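Local coordinates for lipoprotein (Thermotoga maritima, PDB 2F4I) that is of unknown function but is predicted to be a periplasmic lipoprotein and is built around an OB-fold domain, at residues Tyr42-Val47 and Tyr74-Val79; Phe104-Ile109 and Pro183-Pro188; Asn112-Ala117 and Ile169-Leu174. All blocks are in the same frame, centred on the assembly; numbering follows the deposited sequence. Where two conformers were deposited one is given.

Contact 1. Residues Tyr42-Val47 and Tyr74-Val79; sequences YDAVEV and YIIQGV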
# COMPACT_ATOMS: atom_id res chain seq x y z
N TYR A 42 1.55 -8.00 -6.55
CA TYR A 42 2.65 -8.90 -6.88
C TYR A 42 3.28 -9.46 -5.59
O TYR A 42 3.23 -8.84 -4.52
CB TYR A 42 3.69 -8.18 -7.72
CG TYR A 42 3.31 -7.94 -9.13
CD1 TYR A 42 3.50 -8.92 -10.11
CD2 TYR A 42 2.77 -6.69 -9.54
CE1 TYR A 42 3.14 -8.72 -11.45
CE2 TYR A 42 2.40 -6.46 -10.90
CZ TYR A 42 2.60 -7.47 -11.84
OH TYR A 42 2.27 -7.26 -13.17
N ASP A 43 3.87 -10.63 -5.70
CA ASP A 43 4.57 -11.23 -4.61
C ASP A 43 5.63 -10.27 -4.03
O ASP A 43 6.56 -9.85 -4.74
CB ASP A 43 5.23 -12.50 -5.10
CG ASP A 43 5.97 -13.19 -4.02
OD1 ASP A 43 5.30 -13.81 -3.19
OD2 ASP A 43 7.20 -13.11 -3.98
N ALA A 44 5.48 -9.93 -2.75
CA ALA A 44 6.36 -8.97 -2.07
C ALA A 44 7.87 -9.31 -2.15
O ALA A 44 8.68 -8.45 -2.47
CB ALA A 44 5.89 -8.77 -0.60
N VAL A 45 8.24 -10.57 -1.90
CA VAL A 45 9.67 -10.96 -1.91
C VAL A 45 10.27 -10.79 -3.30
O VAL A 45 11.35 -10.21 -3.44
CB VAL A 45 9.88 -12.40 -1.37
CG1 VAL A 45 11.38 -12.84 -1.48
CG2 VAL A 45 9.45 -12.49 0.10
N GLU A 46 9.54 -11.24 -4.34
CA GLU A 46 10.01 -11.09 -5.72
C GLU A 46 10.22 -9.63 -6.12
O GLU A 46 11.24 -9.30 -6.73
CB GLU A 46 8.99 -11.73 -6.67
CG GLU A 46 9.40 -11.73 -8.14
CD GLU A 46 8.37 -12.38 -9.05
OE1 GLU A 46 7.59 -13.24 -8.59
OE2 GLU A 46 8.35 -12.00 -10.24
N VAL A 47 9.23 -8.77 -5.84
CA VAL A 47 9.33 -7.34 -6.14
C VAL A 47 10.55 -6.71 -5.41
O VAL A 47 11.41 -6.09 -6.07
CB VAL A 47 8.03 -6.58 -5.82
CG1 VAL A 47 8.19 -5.04 -5.93
CG2 VAL A 47 6.85 -7.07 -6.68
N TYR A 74 3.52 0.83 -7.02
CA TYR A 74 3.62 -0.60 -6.78
C TYR A 74 2.48 -1.07 -5.91
O TYR A 74 2.04 -0.35 -5.00
CB TYR A 74 4.91 -0.90 -6.04
CG TYR A 74 6.16 -0.82 -6.87
CD1 TYR A 74 6.78 0.40 -7.11
CD2 TYR A 74 6.73 -1.97 -7.37
CE1 TYR A 74 7.93 0.45 -7.85
CE2 TYR A 74 7.87 -1.94 -8.10
CZ TYR A 74 8.48 -0.72 -8.34
OH TYR A 74 9.64 -0.70 -9.09
N ILE A 75 2.02 -2.29 -6.17
CA ILE A 75 1.15 -2.96 -5.24
C ILE A 75 1.68 -4.37 -5.00
O ILE A 75 1.95 -5.12 -5.96
CB ILE A 75 -0.33 -2.84 -5.65
CG1 ILE A 75 -1.21 -3.72 -4.77
CG2 ILE A 75 -0.56 -3.11 -7.08
CD1 ILE A 75 -2.64 -3.18 -4.79
N ILE A 76 1.93 -4.67 -3.72
CA ILE A 76 2.50 -5.94 -3.28
C ILE A 76 1.59 -6.65 -2.29
O ILE A 76 0.75 -6.04 -1.63
CB ILE A 76 3.97 -5.81 -2.72
CG1 ILE A 76 4.04 -4.83 -1.56
CG2 ILE A 76 4.91 -5.46 -3.86
CD1 ILE A 76 5.31 -4.93 -0.67
N GLN A 77 1.71 -7.97 -2.26
CA GLN A 77 1.02 -8.74 -1.27
C GLN A 77 1.98 -9.79 -0.72
O GLN A 77 2.93 -10.22 -1.38
CB GLN A 77 -0.29 -9.30 -1.82
CG GLN A 77 -0.23 -10.40 -2.84
CD GLN A 77 -1.64 -10.86 -3.30
OE1 GLN A 77 -2.63 -10.82 -2.52
NE2 GLN A 77 -1.72 -11.34 -4.57
N GLY A 78 1.75 -10.17 0.52
CA GLY A 78 2.57 -11.20 1.12
C GLY A 78 2.24 -11.46 2.57
O GLY A 78 1.19 -11.08 3.06
N VAL A 79 3.14 -12.15 3.23
CA VAL A 79 3.00 -12.45 4.64
C VAL A 79 4.29 -12.00 5.29
O VAL A 79 5.35 -12.34 4.85
CB VAL A 79 2.81 -13.97 4.86
CG1 VAL A 79 2.76 -14.30 6.34
CG2 VAL A 79 1.57 -14.47 4.15
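Ile76 packs against the first turn of helix 44-53, its two branches shared between two residues of that turn. CG1 takes the crowded position between backbone N and carbonyl carbon (chi1 57°), which carries CD1 to Ala44 CB, 3.9 Å away, while CG2 meets Val47 CG2 at 3.8 Å. Val47 has CG1 anti to its backbone N, which sets that methyl obliquely against the Tyr74 ring, CG1 3.7 Å from Tyr74 CD2. The ring is held further out as well: Tyr74 OH is hydrogen-bonded to His59 ND1.

A short parallel ladder precedes this apolar patch. Tyr42 N donates to Ile75 O at 3.0 Å and nearly straight (166°), and Gln77 N donates to Tyr42 O at 2.9 Å; in both bonds the donor stands above the carbonyl plane. The third bond, Ala44 N to Gln77 O at 2.9 Å, lies in that plane and comes from the first residue of the helix, so the ladder runs directly into the helical turn. Asp43 caps it: its OD2 accepts from Glu46 N at 3.0 Å through the anti lone pair. Gly78 comes close to Ala44 CB, and a beta carbon there would crowd the alanine methyl.

Strand 42-43 forms one margin of the mixed sheet, with the Tyr42 ring edge-to-face against Phe62, in the loop after helix 55-59. Strand 72-81 pairs along its other edge, antiparallel, with strand 165-174, where Tyr74 stacks on Phe172 and Ala44 also touches Phe168.

Contact 2. Residues Phe104-Ile109 and Pro183-Pro188; sequences FLSNHI and PIEAIP
Backbone hydrogen bonds join the two strands in parallel register. Phe104 N donates to Ile184 O at 2.8 Å. Ala186 N returns a bond to Phe104 O at 3.0 Å. Ser106 N reaches Ala186 O at 3.3 Å, nearly along the C=O axis (C=O...N angle 173°). Parallel pairing of the third strand with the fifth is a signature of the OB-fold, and strands 103-106 and 184-193 fit those places.

The polar contact centres on Glu185, whose extended chain runs beside Phe104. Ser106 OG donates to Glu185 OE2 at 2.9 Å, and OE2 accepts through its anti lone pair. The same oxygen lies at the edge of the His108 ring, 3.1 Å from CD2. His108 NE2 itself bonds Asp88 OD2, a second carboxylate that could favour the protonated ring.

Van der Waals contacts make up the rest. Leu105 sets CD2 against Ala186 CB and its CB against Pro188 CG. Ile187 bends back on itself (chi2 -45°), so its CD1 methyl lies against two carbonyl oxygens, 3.4 Å from both Ser106 O and His108 O; its CG2 packs tightly on Ile109 CD1 at 3.3 Å. An alanine at Ile187 would probably loosen the loop after strand 103-106, since both branches touching Ile109 and the two carbonyls would be gone.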
# COMPACT_ATOMS: atom_id res chain seq x y z
N PHE A 104 7.70 -0.78 6.30
CA PHE A 104 7.00 -0.07 7.35
C PHE A 104 5.60 0.17 6.84
O PHE A 104 5.40 0.98 5.96
CB PHE A 104 7.70 1.26 7.67
CG PHE A 104 6.96 2.11 8.66
CD1 PHE A 104 6.36 1.56 9.79
CD2 PHE A 104 6.91 3.47 8.49
CE1 PHE A 104 5.73 2.36 10.72
CE2 PHE A 104 6.27 4.29 9.43
CZ PHE A 104 5.67 3.73 10.53
N LEU A 105 4.65 -0.56 7.39
CA LEU A 105 3.26 -0.46 7.04
C LEU A 105 2.63 0.58 7.96
O LEU A 105 2.37 0.28 9.12
CB LEU A 105 2.61 -1.85 7.22
CG LEU A 105 3.10 -2.99 6.29
CD1 LEU A 105 2.37 -4.26 6.59
CD2 LEU A 105 2.98 -2.63 4.81
N SER A 106 2.39 1.79 7.44
CA SER A 106 1.98 2.95 8.26
C SER A 106 0.64 3.60 7.90
O SER A 106 0.08 3.34 6.82
CB SER A 106 3.04 4.05 8.15
OG SER A 106 3.09 4.68 6.89
N ASN A 107 0.19 4.48 8.80
CA ASN A 107 -1.04 5.28 8.61
C ASN A 107 -0.76 6.66 8.00
O ASN A 107 -1.63 7.54 8.00
CB ASN A 107 -1.85 5.41 9.92
CG ASN A 107 -1.08 6.12 10.99
OD1 ASN A 107 -0.03 6.67 10.70
ND2 ASN A 107 -1.59 6.12 12.22
N HIS A 108 0.45 6.87 7.50
CA HIS A 108 0.82 8.14 6.86
C HIS A 108 0.35 8.11 5.42
O HIS A 108 1.14 7.86 4.52
CB HIS A 108 2.33 8.41 6.92
CG HIS A 108 2.92 8.29 8.29
ND1 HIS A 108 2.57 9.12 9.34
CD2 HIS A 108 3.84 7.43 8.80
CE1 HIS A 108 3.25 8.79 10.42
NE2 HIS A 108 4.03 7.77 10.12
N ILE A 109 -0.94 8.34 5.21
CA ILE A 109 -1.59 8.23 3.88
C ILE A 109 -1.96 9.62 3.34
O ILE A 109 -2.79 10.31 3.91
CB ILE A 109 -2.88 7.33 3.95
CG1 ILE A 109 -2.62 6.11 4.82
CG2 ILE A 109 -3.31 6.90 2.55
CD1 ILE A 109 -3.67 5.09 4.80
N PRO A 183 13.64 0.70 5.79
CA PRO A 183 12.39 0.08 5.38
C PRO A 183 11.62 0.87 4.32
O PRO A 183 11.61 2.09 4.35
CB PRO A 183 11.56 0.01 6.67
CG PRO A 183 12.46 0.33 7.80
CD PRO A 183 13.66 1.05 7.23
N ILE A 184 10.99 0.18 3.37
CA ILE A 184 10.09 0.82 2.43
C ILE A 184 8.78 1.11 3.15
O ILE A 184 8.17 0.18 3.72
CB ILE A 184 9.87 -0.07 1.18
CG1 ILE A 184 11.20 -0.26 0.44
CG2 ILE A 184 8.79 0.54 0.24
CD1 ILE A 184 11.18 -1.29 -0.64
N GLU A 185 8.37 2.38 3.15
CA GLU A 185 7.12 2.81 3.71
C GLU A 185 6.02 2.49 2.70
O GLU A 185 6.13 2.84 1.56
CB GLU A 185 7.17 4.30 4.04
CG GLU A 185 5.90 4.82 4.70
CD GLU A 185 6.10 6.14 5.46
OE1 GLU A 185 7.22 6.70 5.45
OE2 GLU A 185 5.13 6.60 6.09
N ALA A 186 5.00 1.78 3.13
CA ALA A 186 3.98 1.29 2.26
C ALA A 186 2.65 1.50 2.96
O ALA A 186 2.60 1.48 4.19
CB ALA A 186 4.25 -0.22 1.96
N ILE A 187 1.61 1.75 2.19
CA ILE A 187 0.26 1.93 2.75
C ILE A 187 -0.47 0.63 2.63
O ILE A 187 -0.69 0.16 1.54
CB ILE A 187 -0.52 3.07 2.13
CG1 ILE A 187 0.25 4.38 2.35
CG2 ILE A 187 -1.93 3.11 2.75
CD1 ILE A 187 0.79 4.58 3.76
N PRO A 188 -0.83 0.04 3.76
CA PRO A 188 -1.60 -1.20 3.73
C PRO A 188 -3.09 -1.04 3.42
O PRO A 188 -3.75 -0.19 3.98
CB PRO A 188 -1.40 -1.81 5.13
CG PRO A 188 -0.89 -0.68 6.00
CD PRO A 188 -0.50 0.47 5.14

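Contact 3. Residues Asn112-Ala117 and Ile169-Leu174; sequences NGIVNA and IAVFTL
Val171 carries the contact with both methyls, and its rotamer divides them between two helix residues. With chi1 at -61°, CG1 stands anti to the carbonyl carbon and presses on Ala117 CB at 3.5 Å, whereas CG2, in the crowded position between backbone N and carbonyl carbon, faces Ile114. Ile114 crosses it at about a right angle and offers CG1, 4.1 Å from Val171 CG2. Its chi2 of 149° falls short of full extension, and the rest of this side chain packs among Ile109, Leu139 and Leu189.

Thr173, two residues on and on the same side of the strand, has OG1 anti to the carbonyl carbon, turned to the start of the helix. No direct hydrogen bond spans the gap. A water takes that role, donating to Gly113 O at 3.0 Å and hydrogen-bonded to Thr173 OG1 at 2.9 Å. Gly113 O thus has two partners, since it also accepts from Ala117 N within the helix.

Phe172 points the other way and stacks on Tyr74. The axes of helix 113-117 and strand 169-174 pass 8.1 Å apart at 97°, a nearly perpendicular crossing consistent with the helix that caps the barrel between the third and fourth strands of an OB-fold.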
# COMPACT_ATOMS: atom_id res chain seq x y z
N ASN A 112 -2.17 10.53 -3.94
CA ASN A 112 -2.80 9.73 -4.98
C ASN A 112 -2.20 8.36 -5.13
O ASN A 112 -2.56 7.67 -6.08
CB ASN A 112 -2.74 10.48 -6.33
CG ASN A 112 -3.78 11.59 -6.43
OD1 ASN A 112 -4.66 11.73 -5.57
ND2 ASN A 112 -3.70 12.36 -7.50
N GLY A 113 -1.32 7.96 -4.22
CA GLY A 113 -0.72 6.64 -4.20
C GLY A 113 -1.66 5.47 -4.25
O GLY A 113 -1.37 4.52 -4.93
N ILE A 114 -2.79 5.53 -3.53
CA ILE A 114 -3.74 4.38 -3.52
C ILE A 114 -4.43 4.28 -4.87
O ILE A 114 -4.43 3.23 -5.47
CB ILE A 114 -4.77 4.37 -2.32
CG1 ILE A 114 -4.04 4.13 -0.97
CG2 ILE A 114 -5.83 3.26 -2.52
CD1 ILE A 114 -4.65 4.78 0.28
N VAL A 115 -4.97 5.39 -5.37
CA VAL A 115 -5.72 5.36 -6.64
C VAL A 115 -4.81 5.09 -7.83
O VAL A 115 -5.21 4.43 -8.75
CB VAL A 115 -6.60 6.67 -6.86
CG1 VAL A 115 -7.65 6.78 -5.79
CG2 VAL A 115 -5.73 7.95 -6.99
N ASN A 116 -3.58 5.59 -7.78
CA ASN A 116 -2.59 5.38 -8.84
C ASN A 116 -1.97 3.99 -8.85
O ASN A 116 -1.81 3.40 -9.93
CB ASN A 116 -1.54 6.49 -8.79
CG ASN A 116 -2.12 7.84 -9.15
OD1 ASN A 116 -3.28 7.96 -9.51
ND2 ASN A 116 -1.29 8.86 -9.12
N ALA A 117 -1.68 3.43 -7.68
CA ALA A 117 -1.18 2.04 -7.59
C ALA A 117 -2.21 0.99 -7.96
O ALA A 117 -1.85 -0.03 -8.56
CB ALA A 117 -0.61 1.75 -6.16
N ILE A 169 -1.78 -6.57 1.87
CA ILE A 169 -1.69 -6.00 0.53
C ILE A 169 -1.34 -4.54 0.81
O ILE A 169 -1.98 -3.92 1.67
CB ILE A 169 -3.00 -6.13 -0.25
CG1 ILE A 169 -3.41 -7.63 -0.42
CG2 ILE A 169 -2.91 -5.42 -1.61
CD1 ILE A 169 -4.76 -7.85 -1.11
N ALA A 170 -0.31 -4.03 0.14
CA ALA A 170 0.16 -2.67 0.37
C ALA A 170 0.66 -2.01 -0.91
O ALA A 170 1.03 -2.69 -1.86
CB ALA A 170 1.25 -2.64 1.48
N VAL A 171 0.63 -0.67 -0.91
CA VAL A 171 1.04 0.15 -2.07
C VAL A 171 2.18 1.05 -1.67
O VAL A 171 2.30 1.45 -0.51
CB VAL A 171 -0.13 1.03 -2.63
CG1 VAL A 171 -1.25 0.15 -3.10
CG2 VAL A 171 -0.63 2.00 -1.56
N PHE A 172 3.08 1.30 -2.61
CA PHE A 172 4.15 2.24 -2.37
C PHE A 172 4.54 2.88 -3.67
O PHE A 172 4.22 2.36 -4.73
CB PHE A 172 5.29 1.59 -1.57
CG PHE A 172 6.04 0.52 -2.30
CD1 PHE A 172 7.13 0.85 -3.11
CD2 PHE A 172 5.70 -0.81 -2.15
CE1 PHE A 172 7.84 -0.10 -3.79
CE2 PHE A 172 6.42 -1.79 -2.81
CZ PHE A 172 7.49 -1.44 -3.65
N THR A 173 5.15 4.05 -3.57
CA THR A 173 5.51 4.87 -4.72
C THR A 173 7.00 5.14 -4.70
O THR A 173 7.51 5.53 -3.69
CB THR A 173 4.77 6.22 -4.69
OG1 THR A 173 3.37 5.95 -4.60
CG2 THR A 173 5.04 7.06 -5.94
N LEU A 174 7.68 4.90 -5.82
CA LEU A 174 9.07 5.21 -5.96
C LEU A 174 9.24 6.28 -7.03
O LEU A 174 8.46 6.37 -7.97
CB LEU A 174 9.91 3.97 -6.31
CG LEU A 174 9.90 2.85 -5.28
CD1 LEU A 174 10.86 1.75 -5.67
CD2 LEU A 174 10.22 3.37 -3.89
O HOH W 1 1.35 4.08 -3.80

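From the N terminus, contact 1 comes first: it closes the loop between strand 42-43 with its helix and strand 72-81, and is complete before either other contact begins. Contact 2 opens at strand 103-106 and closes only at 183-188, a long excursion within which contact 3 both opens, at helix 113-118, and closes, at strand 165-174. All three reach one mixed sheet. Strand 165-174 is the common neighbour: it pairs with 72-81 of contact 1 on one side, through Tyr74 N to Phe172 O and Ile76 N to Ala170 O, and with 184-193 of contact 2 on the other. Ile109 of contact 2 packs on Ile114 of helix 113-118, joining contacts 2 and 3.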